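Local coordinates for protein rhamnosidase B (PDB 2OKX) that hydrolyses terminal alpha-L-rhamnose residues of glycosides, as an inverting glycoside hydrolase of family 78, at residues A648-I653 / R710-A715; R599-V604 / F631-A636; E595-C600 / R638-H643; K704-S709 / D723-R728. All blocks are in the same frame, centred on the assembly; numbering follows the deposited sequence.

Contact 1. Residues A648-I653 / R710-A715; sequences AFAARI and RALAAA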
loop_
_atom_site.group_PDB
_atom_site.type_symbol
_atom_site.label_atom_id
_atom_site.label_comp_id
_atom_site.label_asym_id
_atom_site.label_seq_id
_atom_site.Cartn_x
_atom_site.Cartn_y
_atom_site.Cartn_z
ATOM N N ALA A 648 0.178 30.778 -4.386
ATOM C CA ALA A 648 0.394 30.353 -5.764
ATOM C C ALA A 648 -0.215 28.976 -5.985
ATOM O O ALA A 648 -0.844 28.724 -7.015
ATOM C CB ALA A 648 1.882 30.327 -6.078
ATOM N N PHE A 649 -0.028 28.080 -5.021
ATOM C CA PHE A 649 -0.589 26.742 -5.142
ATOM C C PHE A 649 -2.111 26.800 -5.119
ATOM O O PHE A 649 -2.772 26.097 -5.878
ATOM C CB PHE A 649 -0.089 25.827 -4.013
ATOM C CG PHE A 649 -0.939 24.600 -3.820
ATOM C CD1 PHE A 649 -1.967 24.593 -2.883
ATOM C CD2 PHE A 649 -0.758 23.481 -4.623
ATOM C CE1 PHE A 649 -2.806 23.490 -2.753
ATOM C CE2 PHE A 649 -1.591 22.377 -4.504
ATOM C CZ PHE A 649 -2.620 22.382 -3.566
ATOM N N ALA A 650 -2.664 27.635 -4.245
ATOM C CA ALA A 650 -4.113 27.767 -4.139
ATOM C C ALA A 650 -4.704 28.167 -5.487
ATOM O O ALA A 650 -5.743 27.652 -5.901
ATOM C CB ALA A 650 -4.469 28.807 -3.083
ATOM N N ALA A 651 -4.029 29.090 -6.165
ATOM C CA ALA A 651 -4.473 29.568 -7.469
ATOM C C ALA A 651 -4.394 28.450 -8.505
ATOM O O ALA A 651 -5.300 28.288 -9.324
ATOM C CB ALA A 651 -3.613 30.754 -7.908
ATOM N N ARG A 652 -3.312 27.678 -8.460
ATOM C CA ARG A 652 -3.124 26.577 -9.398
ATOM C C ARG A 652 -4.139 25.461 -9.202
ATOM O O ARG A 652 -4.602 24.861 -10.172
ATOM C CB ARG A 652 -1.721 25.973 -9.264
ATOM C CG ARG A 652 -0.574 26.875 -9.688
ATOM C CD ARG A 652 0.697 26.058 -9.871
ATOM N NE ARG A 652 1.141 25.424 -8.631
ATOM C CZ ARG A 652 1.892 26.022 -7.711
ATOM N NH1 ARG A 652 2.247 25.371 -6.612
ATOM N NH2 ARG A 652 2.304 27.270 -7.899
ATOM N N ILE A 653 -4.489 25.188 -7.948
ATOM C CA ILE A 653 -5.414 24.103 -7.640
ATOM C C ILE A 653 -6.901 24.470 -7.615
ATOM O O ILE A 653 -7.753 23.592 -7.745
ATOM C CB ILE A 653 -5.039 23.438 -6.278
ATOM C CG1 ILE A 653 -5.444 21.965 -6.287
ATOM C CG2 ILE A 653 -5.730 24.157 -5.122
ATOM C CD1 ILE A 653 -4.605 21.119 -7.215
ATOM N N ARG A 710 -13.964 27.855 -0.273
ATOM C CA ARG A 710 -13.828 29.307 -0.293
ATOM C C ARG A 710 -12.403 29.732 0.042
ATOM O O ARG A 710 -11.840 30.616 -0.607
ATOM C CB ARG A 710 -14.813 29.949 0.690
ATOM C CG ARG A 710 -14.597 31.446 0.906
ATOM C CD ARG A 710 -15.884 32.133 1.333
ATOM N NE ARG A 710 -16.818 32.251 0.215
ATOM C CZ ARG A 710 -18.076 32.668 0.322
ATOM N NH1 ARG A 710 -18.842 32.741 -0.758
ATOM N NH2 ARG A 710 -18.574 33.002 1.506
ATOM N N ALA A 711 -11.818 29.094 1.054
ATOM C CA ALA A 711 -10.458 29.419 1.467
ATOM C C ALA A 711 -9.506 29.363 0.275
ATOM O O ALA A 711 -8.687 30.258 0.084
ATOM C CB ALA A 711 -9.996 28.459 2.563
ATOM N N LEU A 712 -9.623 28.313 -0.530
ATOM C CA LEU A 712 -8.766 28.158 -1.702
ATOM C C LEU A 712 -9.078 29.220 -2.746
ATOM O O LEU A 712 -8.172 29.790 -3.358
ATOM C CB LEU A 712 -8.945 26.763 -2.304
ATOM C CG LEU A 712 -8.408 25.632 -1.421
ATOM C CD1 LEU A 712 -8.920 24.287 -1.910
ATOM C CD2 LEU A 712 -6.890 25.675 -1.427
ATOM N N ALA A 713 -10.366 29.482 -2.949
ATOM C CA ALA A 713 -10.794 30.485 -3.916
ATOM C C ALA A 713 -10.252 31.856 -3.519
ATOM O O ALA A 713 -9.727 32.593 -4.354
ATOM C CB ALA A 713 -12.313 30.525 -3.987
ATOM N N ALA A 714 -10.382 32.189 -2.240
ATOM C CA ALA A 714 -9.911 33.473 -1.730
ATOM C C ALA A 714 -8.392 33.558 -1.805
ATOM O O ALA A 714 -7.838 34.564 -2.251
ATOM C CB ALA A 714 -10.379 33.665 -0.292
ATOM N N ALA A 715 -7.717 32.500 -1.365
ATOM C CA ALA A 715 -6.262 32.473 -1.400
ATOM C C ALA A 715 -5.811 32.576 -2.848
ATOM O O ALA A 715 -4.738 33.102 -3.139
ATOM C CB ALA A 715 -5.740 31.182 -0.775
#
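A650 and A715 meet methyl to methyl, their CB atoms 3.5 Å apart, where helix 647-665 crosses the last turn of helix 696-715. The same A650 CB also lies 3.8 Å from L712 O, so a backbone carbonyl of the partner helix forms part of the surface that receives it. Beside this pair, the CD2 branch of L712 reaches A650 CB at 4.3 Å and I653 CG2 at 4.2 Å, lying across both residues of the facing helix.

The side-chain contacts are apolar, and the carbonyl oxygen adds to the surface they make. With nothing larger than a methyl group at A650 and A715, the two segment axes approach to 8.0 Å while running at 112° to each other. The CA atoms of A650 and L712 come within 5.3 Å.

The torsions of the touching residues sort their branches. L712 has CG trans to its carbonyl carbon (chi1 -68°), which brings CD2 to A650 and I653 together. I653 has chi1 -150°, and this divides its branches: CG2 faces L712, while CG1 and CD1 lead away toward W633 and N602. In the next shell stands the F649 ring, with I653 CB over one face, 3.8 Å above its plane and offset toward the rim.

Around this crossing, C637 and A641 of helix 627-644 touch L712, as does V657, farther along helix 647-665. F649 and I653 pack in turn on helix 595-603, so helix 647-665 lies between that helix and the end of helix 696-715.

Contact 2. Residues R599-V604 / F631-A636; sequences RCLNLV and FFWILA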
loop_
_atom_site.group_PDB
_atom_site.type_symbol
_atom_site.label_atom_id
_atom_site.label_comp_id
_atom_site.label_asym_id
_atom_site.label_seq_id
_atom_site.Cartn_x
_atom_site.Cartn_y
_atom_site.Cartn_z
ATOM N N ARG A 599 2.887 17.274 -3.960
ATOM C CA ARG A 599 2.993 16.289 -5.034
ATOM C C ARG A 599 1.740 15.424 -5.064
ATOM O O ARG A 599 1.173 15.178 -6.122
ATOM C CB ARG A 599 4.227 15.396 -4.841
ATOM C CG ARG A 599 4.218 14.144 -5.720
ATOM C CD ARG A 599 5.496 13.324 -5.600
ATOM N NE ARG A 599 5.281 11.952 -6.059
ATOM C CZ ARG A 599 5.028 11.605 -7.318
ATOM N NH1 ARG A 599 4.969 12.533 -8.268
ATOM N NH2 ARG A 599 4.801 10.330 -7.618
ATOM N N CYS A 600 1.303 14.970 -3.895
ATOM C CA CYS A 600 0.115 14.132 -3.814
ATOM C C CYS A 600 -1.150 14.879 -4.214
ATOM O O CYS A 600 -1.978 14.348 -4.957
ATOM C CB CYS A 600 -0.038 13.566 -2.399
ATOM S SG CYS A 600 1.240 12.344 -1.988
ATOM N N LEU A 601 -1.301 16.104 -3.719
ATOM C CA LEU A 601 -2.476 16.902 -4.042
ATOM C C LEU A 601 -2.556 17.170 -5.547
ATOM O O LEU A 601 -3.643 17.182 -6.123
ATOM C CB LEU A 601 -2.443 18.228 -3.276
ATOM C CG LEU A 601 -2.435 18.134 -1.745
ATOM C CD1 LEU A 601 -2.372 19.531 -1.152
ATOM C CD2 LEU A 601 -3.672 17.403 -1.255
ATOM N N ASN A 602 -1.403 17.378 -6.176
ATOM C CA ASN A 602 -1.344 17.652 -7.611
ATOM C C ASN A 602 -1.654 16.434 -8.483
ATOM O O ASN A 602 -2.067 16.583 -9.631
ATOM C CB ASN A 602 0.037 18.205 -7.992
ATOM C CG ASN A 602 0.234 19.652 -7.565
ATOM O OD1 ASN A 602 1.364 20.135 -7.473
ATOM N ND2 ASN A 602 -0.865 20.353 -7.314
ATOM N N LEU A 603 -1.456 15.233 -7.947
ATOM C CA LEU A 603 -1.715 14.013 -8.716
ATOM C C LEU A 603 -3.199 13.684 -8.873
ATOM O O LEU A 603 -3.604 13.073 -9.867
ATOM C CB LEU A 603 -1.007 12.814 -8.070
ATOM C CG LEU A 603 0.506 12.674 -8.269
ATOM C CD1 LEU A 603 1.050 11.541 -7.394
ATOM C CD2 LEU A 603 0.798 12.392 -9.740
ATOM N N VAL A 604 -4.010 14.098 -7.904
ATOM C CA VAL A 604 -5.438 13.796 -7.934
ATOM C C VAL A 604 -6.207 14.313 -9.154
ATOM O O VAL A 604 -6.977 13.569 -9.758
ATOM C CB VAL A 604 -6.130 14.292 -6.642
ATOM C CG1 VAL A 604 -7.620 13.968 -6.684
ATOM C CG2 VAL A 604 -5.483 13.622 -5.428
ATOM N N PHE A 631 -13.670 14.730 -1.017
ATOM C CA PHE A 631 -13.945 15.850 -0.126
ATOM C C PHE A 631 -12.750 16.053 0.807
ATOM O O PHE A 631 -12.420 17.186 1.160
ATOM C CB PHE A 631 -15.213 15.601 0.706
ATOM C CG PHE A 631 -16.457 15.382 -0.119
ATOM C CD1 PHE A 631 -16.568 15.912 -1.401
ATOM C CD2 PHE A 631 -17.525 14.653 0.398
ATOM C CE1 PHE A 631 -17.728 15.715 -2.161
ATOM C CE2 PHE A 631 -18.688 14.453 -0.353
ATOM C CZ PHE A 631 -18.785 14.987 -1.636
ATOM N N PHE A 632 -12.102 14.960 1.206
ATOM C CA PHE A 632 -10.944 15.065 2.090
ATOM C C PHE A 632 -9.765 15.654 1.332
ATOM O O PHE A 632 -8.886 16.286 1.925
ATOM C CB PHE A 632 -10.574 13.700 2.684
ATOM C CG PHE A 632 -11.611 13.148 3.625
ATOM C CD1 PHE A 632 -12.467 14.003 4.317
ATOM C CD2 PHE A 632 -11.740 11.776 3.815
ATOM C CE1 PHE A 632 -13.438 13.498 5.181
ATOM C CE2 PHE A 632 -12.705 11.264 4.675
ATOM C CZ PHE A 632 -13.558 12.129 5.360
ATOM N N TRP A 633 -9.750 15.443 0.019
ATOM C CA TRP A 633 -8.696 15.987 -0.830
ATOM C C TRP A 633 -8.833 17.510 -0.826
ATOM O O TRP A 633 -7.843 18.236 -0.746
ATOM C CB TRP A 633 -8.837 15.472 -2.268
ATOM C CG TRP A 633 -7.952 16.193 -3.256
ATOM C CD1 TRP A 633 -6.594 16.106 -3.358
ATOM C CD2 TRP A 633 -8.369 17.132 -4.257
ATOM N NE1 TRP A 633 -6.136 16.933 -4.360
ATOM C CE2 TRP A 633 -7.205 17.575 -4.928
ATOM C CE3 TRP A 633 -9.613 17.642 -4.653
ATOM C CZ2 TRP A 633 -7.248 18.507 -5.974
ATOM C CZ3 TRP A 633 -9.658 18.571 -5.696
ATOM C CH2 TRP A 633 -8.481 18.992 -6.342
ATOM N N ILE A 634 -10.069 17.993 -0.924
ATOM C CA ILE A 634 -10.302 19.430 -0.916
ATOM C C ILE A 634 -9.849 19.980 0.434
ATOM O O ILE A 634 -9.192 21.016 0.509
ATOM C CB ILE A 634 -11.794 19.755 -1.150
ATOM C CG1 ILE A 634 -12.179 19.374 -2.586
ATOM C CG2 ILE A 634 -12.056 21.239 -0.902
ATOM C CD1 ILE A 634 -13.659 19.532 -2.903
ATOM N N LEU A 635 -10.195 19.264 1.499
ATOM C CA LEU A 635 -9.806 19.661 2.847
ATOM C C LEU A 635 -8.283 19.737 2.912
ATOM O O LEU A 635 -7.722 20.729 3.379
ATOM C CB LEU A 635 -10.296 18.629 3.866
ATOM C CG LEU A 635 -10.655 19.101 5.280
ATOM C CD1 LEU A 635 -10.640 17.901 6.208
ATOM C CD2 LEU A 635 -9.687 20.157 5.772
ATOM N N ALA A 636 -7.615 18.689 2.436
ATOM C CA ALA A 636 -6.157 18.647 2.454
ATOM C C ALA A 636 -5.547 19.814 1.679
ATOM O O ALA A 636 -4.516 20.361 2.081
ATOM C CB ALA A 636 -5.660 17.319 1.889
#
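W633 and L601 are joined by the indole N-H, which reaches across from helix 627-644 to a main-chain carbonyl near the C-terminal end of helix 595-603. From CB of the tryptophan the ring leaves with CG trans to the backbone N (chi1 169°), and this carries it out from its own helix toward L601 and V604. CG then lies 4.1 Å from V604 CG1. CD1 is more closely packed: V604 CG2 approaches it to 3.4 Å, and the CD2 branch of L601 lies 3.8 Å from it. That same L601 methyl touches A636 CB, about one helical turn beyond the tryptophan.

W633 NE1 donates to L601 O at 3.1 Å with an N-H...O angle of 151°. The acceptor lies close to the indole plane, and the donor lies in the carbonyl plane, on a lone pair of the oxygen. V604 meanwhile covers one face: V604 CB stands 3.8 Å from the centroid of the five-membered ring of W633 in a CH-pi contact, close to the ring normal. Farther out, CZ2 packs against I653 of helix 647-665, and Y614 meets the indole edge-to-face.

All four residues that touch here are buried. The chemistry therefore combines one directional bond with apolar cover: the bond gives the buried indole N-H an acceptor, and together with V604 over the ring face it probably limits how far the indole can rotate between the two helices.

Contact 3. Residues E595-C600 / R638-H643; sequences EIVERC and REYAAH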
loop_
_atom_site.group_PDB
_atom_site.type_symbol
_atom_site.label_atom_id
_atom_site.label_comp_id
_atom_site.label_asym_id
_atom_site.label_seq_id
_atom_site.Cartn_x
_atom_site.Cartn_y
_atom_site.Cartn_z
ATOM N N GLU A 595 6.808 19.151 0.388
ATOM C CA GLU A 595 6.831 18.786 -1.023
ATOM C C GLU A 595 6.052 17.517 -1.339
ATOM O O GLU A 595 5.375 17.448 -2.360
ATOM C CB GLU A 595 8.272 18.669 -1.529
ATOM C CG GLU A 595 9.005 20.006 -1.576
ATOM C CD GLU A 595 10.286 19.952 -2.389
ATOM O OE1 GLU A 595 11.026 20.958 -2.399
ATOM O OE2 GLU A 595 10.552 18.911 -3.026
ATOM N N ILE A 596 6.131 16.519 -0.464
ATOM C CA ILE A 596 5.403 15.283 -0.697
ATOM C C ILE A 596 3.897 15.554 -0.670
ATOM O O ILE A 596 3.136 14.960 -1.425
ATOM C CB ILE A 596 5.768 14.208 0.361
ATOM C CG1 ILE A 596 4.976 12.926 0.100
ATOM C CG2 ILE A 596 5.500 14.740 1.764
ATOM C CD1 ILE A 596 5.324 11.775 1.046
ATOM N N VAL A 597 3.465 16.463 0.195
ATOM C CA VAL A 597 2.049 16.779 0.285
ATOM C C VAL A 597 1.556 17.420 -1.013
ATOM O O VAL A 597 0.553 16.985 -1.577
ATOM C CB VAL A 597 1.753 17.731 1.465
ATOM C CG1 VAL A 597 0.271 18.036 1.517
ATOM C CG2 VAL A 597 2.217 17.096 2.781
ATOM N N GLU A 598 2.256 18.442 -1.497
ATOM C CA GLU A 598 1.824 19.087 -2.731
ATOM C C GLU A 598 1.854 18.109 -3.902
ATOM O O GLU A 598 0.951 18.110 -4.741
ATOM C CB GLU A 598 2.685 20.308 -3.063
ATOM C CG GLU A 598 2.185 21.013 -4.323
ATOM C CD GLU A 598 2.873 22.328 -4.611
ATOM O OE1 GLU A 598 2.683 22.842 -5.732
ATOM O OE2 GLU A 598 3.590 22.849 -3.730
ATOM N N ARG A 599 2.887 17.274 -3.960
ATOM C CA ARG A 599 2.993 16.289 -5.034
ATOM C C ARG A 599 1.740 15.424 -5.064
ATOM O O ARG A 599 1.173 15.178 -6.122
ATOM C CB ARG A 599 4.227 15.396 -4.841
ATOM C CG ARG A 599 4.218 14.144 -5.720
ATOM C CD ARG A 599 5.496 13.324 -5.600
ATOM N NE ARG A 599 5.281 11.952 -6.059
ATOM C CZ ARG A 599 5.028 11.605 -7.318
ATOM N NH1 ARG A 599 4.969 12.533 -8.268
ATOM N NH2 ARG A 599 4.801 10.330 -7.618
ATOM N N CYS A 600 1.303 14.970 -3.895
ATOM C CA CYS A 600 0.115 14.132 -3.814
ATOM C C CYS A 600 -1.150 14.879 -4.214
ATOM O O CYS A 600 -1.978 14.348 -4.957
ATOM C CB CYS A 600 -0.038 13.566 -2.399
ATOM S SG CYS A 600 1.240 12.344 -1.988
ATOM N N ARG A 638 -6.904 22.788 1.247
ATOM C CA ARG A 638 -7.077 23.970 2.074
ATOM C C ARG A 638 -6.042 23.971 3.196
ATOM O O ARG A 638 -5.374 24.974 3.439
ATOM C CB ARG A 638 -8.473 24.003 2.700
ATOM C CG ARG A 638 -8.612 25.130 3.715
ATOM C CD ARG A 638 -9.928 25.124 4.460
ATOM N NE ARG A 638 -9.964 26.226 5.420
ATOM C CZ ARG A 638 -11.031 26.577 6.131
ATOM N NH1 ARG A 638 -12.171 25.911 6.002
ATOM N NH2 ARG A 638 -10.959 27.601 6.969
ATOM N N GLU A 639 -5.918 22.837 3.880
ATOM C CA GLU A 639 -4.977 22.726 4.986
ATOM C C GLU A 639 -3.535 22.933 4.544
ATOM O O GLU A 639 -2.742 23.522 5.270
ATOM C CB GLU A 639 -5.160 21.377 5.687
ATOM C CG GLU A 639 -6.448 21.325 6.495
ATOM C CD GLU A 639 -6.770 19.953 7.051
ATOM O OE1 GLU A 639 -7.589 19.880 7.986
ATOM O OE2 GLU A 639 -6.224 18.949 6.552
ATOM N N TYR A 640 -3.199 22.467 3.346
ATOM C CA TYR A 640 -1.848 22.637 2.828
ATOM C C TYR A 640 -1.598 24.106 2.502
ATOM O O TYR A 640 -0.535 24.649 2.800
ATOM C CB TYR A 640 -1.645 21.803 1.559
ATOM C CG TYR A 640 -0.330 22.082 0.871
ATOM C CD1 TYR A 640 0.856 21.496 1.313
ATOM C CD2 TYR A 640 -0.265 22.967 -0.207
ATOM C CE1 TYR A 640 2.075 21.784 0.699
ATOM C CE2 TYR A 640 0.946 23.265 -0.828
ATOM C CZ TYR A 640 2.110 22.670 -0.373
ATOM O OH TYR A 640 3.299 22.956 -1.001
ATOM N N ALA A 641 -2.581 24.738 1.869
ATOM C CA ALA A 641 -2.467 26.145 1.502
ATOM C C ALA A 641 -2.316 27.015 2.747
ATOM O O ALA A 641 -1.541 27.975 2.754
ATOM C CB ALA A 641 -3.697 26.577 0.705
ATOM N N ALA A 642 -3.054 26.680 3.801
ATOM C CA ALA A 642 -2.989 27.442 5.045
ATOM C C ALA A 642 -1.688 27.177 5.804
ATOM O O ALA A 642 -1.117 28.081 6.419
ATOM C CB ALA A 642 -4.187 27.108 5.928
ATOM N N HIS A 643 -1.221 25.933 5.748
ATOM C CA HIS A 643 0.005 25.535 6.431
ATOM C C HIS A 643 1.213 26.270 5.873
ATOM O O HIS A 643 2.015 26.839 6.619
ATOM C CB HIS A 643 0.224 24.026 6.271
ATOM C CG HIS A 643 1.486 23.527 6.903
ATOM N ND1 HIS A 643 1.637 23.403 8.267
ATOM C CD2 HIS A 643 2.659 23.127 6.356
ATOM C CE1 HIS A 643 2.849 22.947 8.533
ATOM N NE2 HIS A 643 3.489 22.771 7.392
#
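V597 meets the ring of Y640 from helix 595-603, its CG1 branch coming within 3.5 Å of Y640 CD1 and its CB within 3.9 Å of the same atom. The approach is oblique, and the two side chains lie alongside one another, pointing in opposite directions. Y588 of helix 577-590 touches both of them.

E598 follows and takes up the outer half of the tyrosine. Its CB lies 3.6 Å from Y640 CZ, and its CA stands over one face near the rim of the ring. With CG trans to the backbone N (chi1 -177°) and the chain extended beyond it, the carboxylate is carried to the phenol end, where OE2 is 2.7 Å from Y640 OH. This is a weak hydrogen bond and not a settled one, since the phenol proton has another acceptor within reach. The carboxylate and ring planes are turned 61° apart. The other oxygen, OE1, has a stronger partner in the salt bridge to NH1 of R652 on helix 647-665.

On the opposite helix, CG of Y640 is likewise trans to the backbone N (chi1 172°), which points the ring at helix 595-603; F649 meets that ring edge-to-face.

Chemically, E598 links three helices, with one oxygen directed at a phenol and the other at a guanidinium. The nearby arginine would be expected to keep the carboxylate ionised, while V597 supplies an apolar flank to the buried ring.

Contact 4. Residues K704-S709 / D723-R728; sequences KALRDS and DAFAAR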
loop_
_atom_site.group_PDB
_atom_site.type_symbol
_atom_site.label_atom_id
_atom_site.label_comp_id
_atom_site.label_asym_id
_atom_site.label_seq_id
_atom_site.Cartn_x
_atom_site.Cartn_y
_atom_site.Cartn_z
ATOM N N LYS A 704 -19.411 20.893 4.179
ATOM C CA LYS A 704 -18.132 21.428 4.637
ATOM C C LYS A 704 -17.143 21.624 3.494
ATOM O O LYS A 704 -16.375 22.583 3.493
ATOM C CB LYS A 704 -17.512 20.517 5.702
ATOM C CG LYS A 704 -16.249 21.104 6.322
ATOM C CD LYS A 704 -15.590 20.146 7.293
ATOM C CE LYS A 704 -14.201 20.639 7.681
ATOM N NZ LYS A 704 -13.456 19.618 8.468
ATOM N N ALA A 705 -17.158 20.712 2.523
ATOM C CA ALA A 705 -16.259 20.810 1.378
ATOM C C ALA A 705 -16.588 22.065 0.573
ATOM O O ALA A 705 -15.696 22.787 0.131
ATOM C CB ALA A 705 -16.391 19.574 0.499
ATOM N N LEU A 706 -17.878 22.317 0.385
ATOM C CA LEU A 706 -18.332 23.491 -0.354
ATOM C C LEU A 706 -17.852 24.766 0.330
ATOM O O LEU A 706 -17.470 25.733 -0.328
ATOM C CB LEU A 706 -19.858 23.495 -0.438
ATOM C CG LEU A 706 -20.462 22.424 -1.348
ATOM C CD1 LEU A 706 -21.935 22.236 -1.027
ATOM C CD2 LEU A 706 -20.252 22.832 -2.799
ATOM N N ARG A 707 -17.878 24.760 1.658
ATOM C CA ARG A 707 -17.440 25.917 2.430
ATOM C C ARG A 707 -15.917 26.016 2.476
ATOM O O ARG A 707 -15.351 27.092 2.273
ATOM C CB ARG A 707 -18.025 25.846 3.841
ATOM C CG ARG A 707 -19.528 26.059 3.855
ATOM C CD ARG A 707 -20.160 25.673 5.174
ATOM N NE ARG A 707 -21.581 26.013 5.193
ATOM C CZ ARG A 707 -22.448 25.561 6.093
ATOM N NH1 ARG A 707 -23.720 25.931 6.029
ATOM N NH2 ARG A 707 -22.049 24.731 7.049
ATOM N N ASP A 708 -15.252 24.892 2.732
ATOM C CA ASP A 708 -13.793 24.873 2.785
ATOM C C ASP A 708 -13.193 25.377 1.472
ATOM O O ASP A 708 -12.105 25.955 1.460
ATOM C CB ASP A 708 -13.284 23.453 3.060
ATOM C CG ASP A 708 -13.499 23.018 4.498
ATOM O OD1 ASP A 708 -13.358 21.808 4.778
ATOM O OD2 ASP A 708 -13.799 23.880 5.350
ATOM N N SER A 709 -13.908 25.162 0.369
ATOM C CA SER A 709 -13.431 25.579 -0.951
ATOM C C SER A 709 -13.211 27.088 -1.052
ATOM O O SER A 709 -12.375 27.549 -1.830
ATOM C CB SER A 709 -14.418 25.139 -2.037
ATOM O OG SER A 709 -15.636 25.859 -1.947
ATOM N N ASP A 723 -18.914 31.832 -3.999
ATOM C CA ASP A 723 -20.161 32.241 -3.358
ATOM C C ASP A 723 -21.328 31.333 -3.716
ATOM O O ASP A 723 -22.202 31.079 -2.887
ATOM C CB ASP A 723 -20.502 33.691 -3.710
ATOM C CG ASP A 723 -19.557 34.683 -3.057
ATOM O OD1 ASP A 723 -18.432 34.864 -3.565
ATOM O OD2 ASP A 723 -19.937 35.271 -2.024
ATOM N N ALA A 724 -21.340 30.843 -4.951
ATOM C CA ALA A 724 -22.403 29.951 -5.396
ATOM C C ALA A 724 -22.367 28.671 -4.568
ATOM O O ALA A 724 -23.408 28.149 -4.163
ATOM C CB ALA A 724 -22.234 29.629 -6.879
ATOM N N PHE A 725 -21.161 28.167 -4.318
ATOM C CA PHE A 725 -20.990 26.953 -3.524
ATOM C C PHE A 725 -21.466 27.213 -2.099
ATOM O O PHE A 725 -22.049 26.339 -1.457
ATOM C CB PHE A 725 -19.516 26.526 -3.499
ATOM C CG PHE A 725 -19.006 25.983 -4.811
ATOM C CD1 PHE A 725 -17.638 25.850 -5.033
ATOM C CD2 PHE A 725 -19.884 25.589 -5.819
ATOM C CE1 PHE A 725 -17.151 25.339 -6.234
ATOM C CE2 PHE A 725 -19.405 25.075 -7.024
ATOM C CZ PHE A 725 -18.035 24.950 -7.231
ATOM N N ALA A 726 -21.213 28.423 -1.610
ATOM C CA ALA A 726 -21.615 28.797 -0.261
ATOM C C ALA A 726 -23.135 28.744 -0.116
ATOM O O ALA A 726 -23.654 28.267 0.896
ATOM C CB ALA A 726 -21.101 30.195 0.064
ATOM N N ALA A 727 -23.846 29.229 -1.131
ATOM C CA ALA A 727 -25.306 29.230 -1.109
ATOM C C ALA A 727 -25.834 27.799 -1.073
ATOM O O ALA A 727 -26.700 27.460 -0.262
ATOM C CB ALA A 727 -25.844 29.954 -2.335
ATOM N N ARG A 728 -25.307 26.968 -1.965
ATOM C CA ARG A 728 -25.701 25.568 -2.045
ATOM C C ARG A 728 -25.462 24.850 -0.721
ATOM O O ARG A 728 -26.240 23.983 -0.323
ATOM C CB ARG A 728 -24.917 24.882 -3.162
ATOM C CG ARG A 728 -25.384 25.251 -4.559
ATOM C CD ARG A 728 -26.664 24.509 -4.903
ATOM N NE ARG A 728 -26.530 23.789 -6.165
ATOM C CZ ARG A 728 -27.165 22.660 -6.454
ATOM N NH1 ARG A 728 -27.985 22.113 -5.567
ATOM N NH2 ARG A 728 -26.973 22.071 -7.625
HETATM O O HOH W 1 -22.232 28.229 3.274
#
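A726 O and R707 NE are bridged by one water molecule, which donates to the carbonyl at 2.8 Å and accepts from the guanidinium N-H at 3.0 Å. The water lies in the guanidinium plane, at its edge. It spans the gap between helices 696-715 and 723-739, which are successive, roughly antiparallel helices of the alpha-barrel domain of this glycoside hydrolase. Their segment axes run at 153° to each other and approach to 8.3 Å.

Beside the water bridge, the side-chain packing is mainly apolar. L706 and F725 cross at about a right angle: the CD2 branch of the leucine sits 3.8 Å from F725 CB and comes obliquely toward the ring, while L706 CB lies 3.7 Å from F725 O. L706 thus touches both the side chain and the main chain of the same residue. F725 has CG trans to its carbonyl carbon (chi1 -71°), which turns the ring along the interface toward S709, about one turn farther along the first helix.

S709 OG approaches the edge of that ring, near its plane, at 3.7 Å from F725 CD1. Beyond it, L661, T662 and L665 of helix 647-665 pack on the phenylalanine, so the ring is enclosed among three helices. R707 instead runs along A729, D730 and A733 of helix 723-739. At the far end of the leucine, L706 CD1 comes to 4.4 Å from R728 C, the main-chain carbonyl carbon.

All four contacts are buried in the helical barrel domain. Contacts 2 and 3, about 18 and 21 Å from the chain centre to their own centres, join the same helices, 595-603 and 627-644; their centres are about 8 Å apart, and each uses an aromatic side chain carrying a polar group. Contacts 1 and 4 are more peripheral, about 30 and 33 Å out, share helix 696-715, and rest mainly on aliphatic and phenylalanine packing; a water enters at contact 4. Salt bridges join contacts 1, 3 and 4: R652 with E598 (1 and 3), R710 with D723 (1 and 4), R638 with D708 (3 and 4). Contact 2 meets the others by packing.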